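PDB 4GR2: AtRbcX1 from Arabidopsis thaliana, which acts as a homodimeric chaperone in the assembly of Rubisco in the chloroplast. Local coordinates for the interface of chains A and B. Residues are numbered along the deposited sequence; one frame, centred on the assembly and turned at random. Chains: chain A/B, AtRbcX1.

Contact 1: the interface of chains A and B. Residues chain A 11-13, 15-17, 19, 93, 96; chain B 19, 22, 91, 95-96, 99-100, 103.
Apolar packing dominates this part of the homodimer interface of the RbcX domain, the portion of the longer chloroplast precursor present here, where the start of helix 11-38 of chain A lies against helix 93-118 of chain B. Small residues of chain A permit the approach: the methyl CB of A:Ala16 comes to 3.5 Å from CB of B:Leu99, close to the partner's backbone, and B:Leu99 sends its branch CD1 on to the main chain of A:Ala13. B:Met96, with CG anti to its backbone N and the chain bent at chi3, passes its sulphur SD 3.7 Å from CB of A:Ala15 and crosses the side chain of A:Leu19 at about a right angle. Near the two-fold axis the twin methionines meet tip to tip, CE of A:Met96 lying 3.9 Å from CE of B:Met96, while the side chain of A:Met96 crosses that of B:Leu19 at about a right angle, with SD touching branch CD1.

Aromatic contacts border this layer. A:Pro11 touches the ring edges of B:Phe22, through CA, and of B:Phe91, through CB. A:Glu12 bends at chi2 (81°) and reaches B:Phe91 tip to tip, its CG 3.7 Å from ring atom CE1; carboxylate and ring planes are nearly parallel, 8° apart, and OE2 sits beside CD1 of the ring. An alanine here would remove CG and the carboxylate, and would probably leave this side of B:Phe91 less well packed and its ring less firmly held.

Polar contact is sparse and centres on the amide of B:Asn103, whose CG stands anti to its carbonyl carbon. Its ND2 gives a weak hydrogen bond to the backbone oxygen O of A:Ala16, at 3.3 Å. A water adds a second, bridged path: it lies 2.7 Å from the carbonyl O of A:Ala13, and ND2 of B:Asn103 meets it at 2.8 Å along a nearly straight N-H line, 174° at the hydrogen.

Contact 2: the interface of chains A and B. Residues chain A 20, 59, 62-63, 66, 80, 83; chain B 104, 107-108, 111-112.
A:Arg83 and B:Asn108 reach toward each other tip to tip at this polar and apolar section of the dimer interface, their guanidinium and amide planes turned 31° apart. The arginine starts with CG anti to its backbone N and bends at chi3 (72°), which delivers NH2 to helix 93-118 of chain B. NH2 donates to the hydroxyl OG of B:Ser107 at 2.7 Å and to the amide oxygen OD1 of B:Asn108 at 2.9 Å. Both acceptors lie near the guanidinium plane, although the donor stands above the carbonyl plane of B:Asn108 rather than on a lone pair.

A:Asp59 fixes the arginine from within chain A. Its OD1 uses the syn lone pair to form a salt bridge with NH1 of A:Arg83 at 3.0 Å, almost exactly in the guanidinium plane. The other carboxylate oxygen, OD2, accepts from OG of B:Ser107 at 2.6 Å, approached from above the carboxylate plane (37° out). OG thus accepts from A:Arg83 and donates to A:Asp59, so one hydroxyl joins the charged pair, whose opposite charges would probably stabilise each other's ionised forms. The A:His20 ring edge faces the same carboxylate, with a weak bond from NE2 to OD1.

Beyond this cluster B:Leu111 projects into an apolar wall of chain A. Its branches divide: CD1 meets CD2 of A:Leu80 at 3.8 Å, the two side chains crossing obliquely, and also engineered A:Leu62; CD2 turns to CB of A:Ala63, also at 3.8 Å. A:Met66, bent at chi3, crosses B:Met112 at about a right angle, its methyl CE 3.9 Å from SD of B:Met112.

Contact 1: the interface of chains A and B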
loop_
_atom_site.group_PDB
_atom_site.type_symbol
_atom_site.label_atom_id
_atom_site.label_comp_id
_atom_site.label_asym_id
_atom_site.label_seq_id
_atom_site.Cartn_x
_atom_site.Cartn_y
_atom_site.Cartn_z
ATOM N N PRO A 11 -8.384 7.976 -5.393
ATOM C CA PRO A 11 -7.402 7.594 -4.375
ATOM C C PRO A 11 -7.828 6.342 -3.610
ATOM O O PRO A 11 -6.991 5.460 -3.453
ATOM C CB PRO A 11 -7.389 8.793 -3.440
ATOM C CG PRO A 11 -7.725 9.949 -4.334
ATOM C CD PRO A 11 -8.737 9.407 -5.305
ATOM N N GLU A 12 -9.090 6.282 -3.166
ATOM C CA GLU A 12 -9.619 5.131 -2.448
ATOM C C GLU A 12 -9.425 3.848 -3.257
ATOM O O GLU A 12 -9.006 2.837 -2.710
ATOM C CB GLU A 12 -11.102 5.328 -2.085
ATOM C CG GLU A 12 -11.353 6.475 -1.085
ATOM C CD GLU A 12 -11.371 7.855 -1.735
ATOM O OE1 GLU A 12 -11.160 7.945 -2.963
ATOM O OE2 GLU A 12 -11.604 8.855 -1.012
ATOM N N ALA A 13 -9.715 3.912 -4.554
ATOM C CA ALA A 13 -9.580 2.769 -5.451
ATOM C C ALA A 13 -8.118 2.379 -5.680
ATOM O O ALA A 13 -7.790 1.204 -5.811
ATOM C CB ALA A 13 -10.254 3.060 -6.787
ATOM N N ALA A 15 -5.755 2.925 -3.498
ATOM C CA ALA A 15 -5.355 2.390 -2.209
ATOM C C ALA A 15 -5.833 0.941 -2.033
ATOM O O ALA A 15 -5.097 0.101 -1.512
ATOM C CB ALA A 15 -5.907 3.261 -1.091
ATOM N N ALA A 16 -7.072 0.683 -2.451
ATOM C CA ALA A 16 -7.661 -0.658 -2.448
ATOM C C ALA A 16 -6.921 -1.673 -3.328
ATOM O O ALA A 16 -6.777 -2.827 -2.935
ATOM C CB ALA A 16 -9.155 -0.588 -2.845
ATOM N N LYS A 17 -6.473 -1.266 -4.519
ATOM C CA LYS A 17 -5.683 -2.169 -5.376
ATOM C C LYS A 17 -4.385 -2.562 -4.680
ATOM O O LYS A 17 -3.988 -3.740 -4.688
ATOM C CB LYS A 17 -5.361 -1.532 -6.731
ATOM C CG LYS A 17 -4.428 -2.387 -7.623
ATOM C CD LYS A 17 -4.934 -3.843 -7.777
ATOM C CE LYS A 17 -3.923 -4.763 -8.519
ATOM N NZ LYS A 17 -3.303 -4.033 -9.677
ATOM N N LEU A 19 -3.865 -2.595 -1.480
ATOM C CA LEU A 19 -4.143 -3.425 -0.316
ATOM C C LEU A 19 -4.440 -4.876 -0.718
ATOM O O LEU A 19 -4.099 -5.802 0.011
ATOM C CB LEU A 19 -5.288 -2.854 0.506
ATOM C CG LEU A 19 -4.923 -1.689 1.413
ATOM C CD1 LEU A 19 -6.178 -1.074 2.011
ATOM C CD2 LEU A 19 -3.959 -2.153 2.525
ATOM N N TRP A 93 -8.419 -3.026 10.718
ATOM C CA TRP A 93 -8.606 -1.857 9.836
ATOM C C TRP A 93 -8.647 -0.518 10.569
ATOM O O TRP A 93 -8.165 0.503 10.067
ATOM C CB TRP A 93 -9.912 -2.008 9.063
ATOM C CG TRP A 93 -9.840 -3.050 7.986
ATOM C CD1 TRP A 93 -10.086 -4.386 8.117
ATOM C CD2 TRP A 93 -9.495 -2.835 6.614
ATOM N NE1 TRP A 93 -9.922 -5.014 6.904
ATOM C CE2 TRP A 93 -9.561 -4.083 5.966
ATOM C CE3 TRP A 93 -9.143 -1.707 5.867
ATOM C CZ2 TRP A 93 -9.274 -4.234 4.613
ATOM C CZ3 TRP A 93 -8.866 -1.864 4.519
ATOM C CH2 TRP A 93 -8.932 -3.120 3.908
ATOM N N MET A 96 -5.049 0.299 11.801
ATOM C CA MET A 96 -4.247 0.827 10.681
ATOM C C MET A 96 -4.547 2.308 10.463
ATOM O O MET A 96 -3.641 3.115 10.239
ATOM C CB MET A 96 -4.522 0.065 9.368
ATOM C CG MET A 96 -4.031 0.844 8.090
ATOM S SD MET A 96 -4.584 0.021 6.565
ATOM C CE MET A 96 -6.323 0.458 6.569
ATOM N N LEU B 19 0.120 4.213 3.469
ATOM C CA LEU B 19 -0.918 5.243 3.353
ATOM C C LEU B 19 -0.348 6.661 3.590
ATOM O O LEU B 19 -0.596 7.582 2.805
ATOM C CB LEU B 19 -2.085 4.944 4.298
ATOM C CG LEU B 19 -2.904 3.768 3.741
ATOM C CD1 LEU B 19 -3.859 3.234 4.804
ATOM C CD2 LEU B 19 -3.650 4.201 2.466
ATOM N N PHE B 22 1.371 7.619 0.597
ATOM C CA PHE B 22 0.312 7.839 -0.395
ATOM C C PHE B 22 -0.384 9.206 -0.175
ATOM O O PHE B 22 -0.652 9.925 -1.129
ATOM C CB PHE B 22 -0.720 6.693 -0.377
ATOM C CG PHE B 22 -1.750 6.796 -1.472
ATOM C CD1 PHE B 22 -1.357 6.836 -2.810
ATOM C CD2 PHE B 22 -3.107 6.886 -1.169
ATOM C CE1 PHE B 22 -2.304 6.950 -3.830
ATOM C CE2 PHE B 22 -4.060 6.994 -2.186
ATOM C CZ PHE B 22 -3.666 7.027 -3.502
ATOM N N PHE B 91 -10.617 11.707 2.684
ATOM C CA PHE B 91 -10.378 10.337 2.230
ATOM C C PHE B 91 -11.465 9.403 2.754
ATOM O O PHE B 91 -11.715 9.336 3.963
ATOM C CB PHE B 91 -9.014 9.834 2.699
ATOM C CG PHE B 91 -8.603 8.499 2.090
ATOM C CD1 PHE B 91 -8.305 8.405 0.738
ATOM C CD2 PHE B 91 -8.472 7.358 2.886
ATOM C CE1 PHE B 91 -7.902 7.186 0.166
ATOM C CE2 PHE B 91 -8.053 6.137 2.327
ATOM C CZ PHE B 91 -7.767 6.064 0.957
ATOM N N ASN B 95 -15.090 3.365 2.325
ATOM C CA ASN B 95 -15.141 3.070 0.906
ATOM C C ASN B 95 -13.883 2.314 0.420
ATOM O O ASN B 95 -13.984 1.351 -0.355
ATOM C CB ASN B 95 -15.330 4.353 0.118
ATOM C CG ASN B 95 -15.784 4.096 -1.292
ATOM O OD1 ASN B 95 -16.708 3.311 -1.520
ATOM N ND2 ASN B 95 -15.130 4.744 -2.262
ATOM N N MET B 96 -12.712 2.744 0.887
ATOM C CA MET B 96 -11.451 2.068 0.552
ATOM C C MET B 96 -11.510 0.606 0.988
ATOM O O MET B 96 -11.130 -0.295 0.238
ATOM C CB MET B 96 -10.246 2.748 1.237
ATOM C CG MET B 96 -8.901 1.957 1.120
ATOM S SD MET B 96 -7.521 2.543 2.148
ATOM C CE MET B 96 -8.230 2.338 3.801
ATOM N N LEU B 99 -13.853 -1.432 -1.223
ATOM C CA LEU B 99 -13.259 -1.705 -2.521
ATOM C C LEU B 99 -12.182 -2.804 -2.450
ATOM O O LEU B 99 -12.005 -3.583 -3.397
ATOM C CB LEU B 99 -12.668 -0.420 -3.099
ATOM C CG LEU B 99 -13.695 0.619 -3.530
ATOM C CD1 LEU B 99 -13.001 1.804 -4.170
ATOM C CD2 LEU B 99 -14.659 -0.018 -4.503
ATOM N N ALA B 100 -11.465 -2.849 -1.337
ATOM C CA ALA B 100 -10.401 -3.832 -1.154
ATOM C C ALA B 100 -11.018 -5.211 -1.009
ATOM O O ALA B 100 -10.485 -6.204 -1.523
ATOM C CB ALA B 100 -9.575 -3.501 0.075
ATOM N N ASN B 103 -12.104 -6.206 -4.368
ATOM C CA ASN B 103 -10.952 -6.615 -5.173
ATOM C C ASN B 103 -10.537 -8.050 -4.849
ATOM O O ASN B 103 -10.255 -8.844 -5.740
ATOM C CB ASN B 103 -9.754 -5.679 -4.934
ATOM C CG ASN B 103 -9.876 -4.359 -5.678
ATOM O OD1 ASN B 103 -10.631 -4.246 -6.636
ATOM N ND2 ASN B 103 -9.111 -3.353 -5.244
HETATM O O HOH W 1 -9.375 -0.818 -6.482
#

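Contact 2: the interface of chains A and B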
loop_
_atom_site.group_PDB
_atom_site.type_symbol
_atom_site.label_atom_id
_atom_site.label_comp_id
_atom_site.label_asym_id
_atom_site.label_seq_id
_atom_site.Cartn_x
_atom_site.Cartn_y
_atom_site.Cartn_z
ATOM N N HIS A 20 -5.106 -5.050 -1.857
ATOM C CA HIS A 20 -5.367 -6.377 -2.424
ATOM C C HIS A 20 -4.029 -7.109 -2.629
ATOM O O HIS A 20 -3.857 -8.228 -2.182
ATOM C CB HIS A 20 -6.156 -6.204 -3.733
ATOM C CG HIS A 20 -6.163 -7.402 -4.632
ATOM N ND1 HIS A 20 -6.398 -7.298 -5.986
ATOM C CD2 HIS A 20 -5.993 -8.722 -4.382
ATOM C CE1 HIS A 20 -6.367 -8.498 -6.533
ATOM N NE2 HIS A 20 -6.102 -9.378 -5.584
ATOM N N ASP A 59 -1.714 -11.320 -8.475
ATOM C CA ASP A 59 -2.590 -12.376 -8.978
ATOM C C ASP A 59 -1.934 -13.173 -10.082
ATOM O O ASP A 59 -2.296 -14.337 -10.286
ATOM C CB ASP A 59 -3.932 -11.816 -9.454
ATOM C CG ASP A 59 -4.898 -11.490 -8.303
ATOM O OD1 ASP A 59 -4.544 -11.619 -7.097
ATOM O OD2 ASP A 59 -6.036 -11.088 -8.629
ATOM N N LEU A 62 -0.251 -15.957 -8.314
ATOM C CA LEU A 62 -1.186 -16.980 -7.905
ATOM C C LEU A 62 -1.599 -17.857 -9.078
ATOM O O LEU A 62 -1.700 -19.072 -8.937
ATOM C CB LEU A 62 -2.423 -16.342 -7.263
ATOM C CG LEU A 62 -2.116 -15.662 -5.927
ATOM C CD1 LEU A 62 -3.371 -14.977 -5.386
ATOM C CD2 LEU A 62 -1.590 -16.705 -4.962
ATOM N N ALA A 63 -1.854 -17.237 -10.227
ATOM C CA ALA A 63 -2.301 -17.985 -11.405
ATOM C C ALA A 63 -1.216 -18.960 -11.884
ATOM O O ALA A 63 -1.510 -20.083 -12.259
ATOM C CB ALA A 63 -2.712 -16.987 -12.550
ATOM N N MET A 66 -1.100 -21.872 -9.240
ATOM C CA MET A 66 -2.211 -22.806 -9.523
ATOM C C MET A 66 -1.920 -23.842 -10.614
ATOM O O MET A 66 -2.319 -25.008 -10.516
ATOM C CB MET A 66 -3.449 -22.016 -9.968
ATOM C CG MET A 66 -4.105 -21.234 -8.849
ATOM S SD MET A 66 -5.375 -20.115 -9.462
ATOM C CE MET A 66 -6.728 -21.290 -9.627
ATOM N N LEU A 80 -5.287 -18.439 -1.156
ATOM C CA LEU A 80 -6.487 -17.673 -1.484
ATOM C C LEU A 80 -7.440 -17.629 -0.296
ATOM O O LEU A 80 -8.029 -16.580 0.032
ATOM C CB LEU A 80 -7.157 -18.274 -2.715
ATOM C CG LEU A 80 -6.461 -17.992 -4.058
ATOM C CD1 LEU A 80 -7.065 -18.854 -5.156
ATOM C CD2 LEU A 80 -6.544 -16.504 -4.422
ATOM N N ARG A 83 -5.863 -15.427 2.411
ATOM C CA ARG A 83 -5.989 -14.019 2.014
ATOM C C ARG A 83 -7.336 -13.414 2.367
ATOM O O ARG A 83 -7.386 -12.340 2.961
ATOM C CB ARG A 83 -5.738 -13.850 0.517
ATOM C CG ARG A 83 -5.720 -12.412 0.038
ATOM C CD ARG A 83 -5.337 -12.382 -1.449
ATOM N NE ARG A 83 -6.411 -12.884 -2.310
ATOM C CZ ARG A 83 -6.413 -12.765 -3.633
ATOM N NH1 ARG A 83 -5.370 -12.211 -4.238
ATOM N NH2 ARG A 83 -7.439 -13.221 -4.354
ATOM N N VAL B 104 -10.488 -8.361 -3.557
ATOM C CA VAL B 104 -10.108 -9.694 -3.105
ATOM C C VAL B 104 -11.131 -10.735 -3.532
ATOM O O VAL B 104 -10.755 -11.797 -4.061
ATOM C CB VAL B 104 -9.907 -9.719 -1.604
ATOM C CG1 VAL B 104 -9.728 -11.135 -1.124
ATOM C CG2 VAL B 104 -8.679 -8.905 -1.258
ATOM N N SER B 107 -11.023 -11.046 -7.313
ATOM C CA SER B 107 -9.787 -11.745 -7.693
ATOM C C SER B 107 -9.942 -13.267 -7.516
ATOM O O SER B 107 -9.593 -14.064 -8.406
ATOM C CB SER B 107 -8.599 -11.236 -6.863
ATOM O OG SER B 107 -7.565 -12.224 -6.820
ATOM N N ASN B 108 -10.463 -13.668 -6.357
ATOM C CA ASN B 108 -10.751 -15.077 -6.057
ATOM C C ASN B 108 -11.591 -15.701 -7.150
ATOM O O ASN B 108 -11.280 -16.756 -7.689
ATOM C CB ASN B 108 -11.574 -15.198 -4.773
ATOM C CG ASN B 108 -10.754 -15.063 -3.529
ATOM O OD1 ASN B 108 -9.534 -15.118 -3.569
ATOM N ND2 ASN B 108 -11.428 -14.889 -2.396
ATOM N N LEU B 111 -9.727 -15.795 -10.700
ATOM C CA LEU B 111 -8.657 -16.808 -10.738
ATOM C C LEU B 111 -9.204 -18.218 -10.930
ATOM O O LEU B 111 -8.694 -18.978 -11.758
ATOM C CB LEU B 111 -7.828 -16.746 -9.456
ATOM C CG LEU B 111 -6.826 -15.583 -9.449
ATOM C CD1 LEU B 111 -6.343 -15.309 -8.038
ATOM C CD2 LEU B 111 -5.660 -15.969 -10.363
ATOM N N MET B 112 -10.249 -18.551 -10.168
ATOM C CA MET B 112 -10.914 -19.854 -10.248
ATOM C C MET B 112 -11.653 -20.066 -11.584
ATOM O O MET B 112 -11.600 -21.146 -12.192
ATOM C CB MET B 112 -11.895 -19.983 -9.077
ATOM C CG MET B 112 -11.218 -19.906 -7.706
ATOM S SD MET B 112 -9.987 -21.238 -7.530
ATOM C CE MET B 112 -11.095 -22.625 -7.273
#

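The C-alpha centres of contact 1 and contact 2 lie about 18 Å apart. Helix 93-118 of chain B runs through both, supplying residues 95 to 103 to contact 1 and 104 to 112 to contact 2. On chain A, helix 11-38 also serves both, with A:Leu19 in contact 1 and its neighbour A:His20 in contact 2, whereas helices 59-68 and 70-90 enter at contact 2. One long helix is therefore held by largely apolar packing in one section and by a charged network with a leucine-centred apolar patch in the next. Two-fold symmetry repeats both contacts with the chains exchanged, consistent with the homodimer.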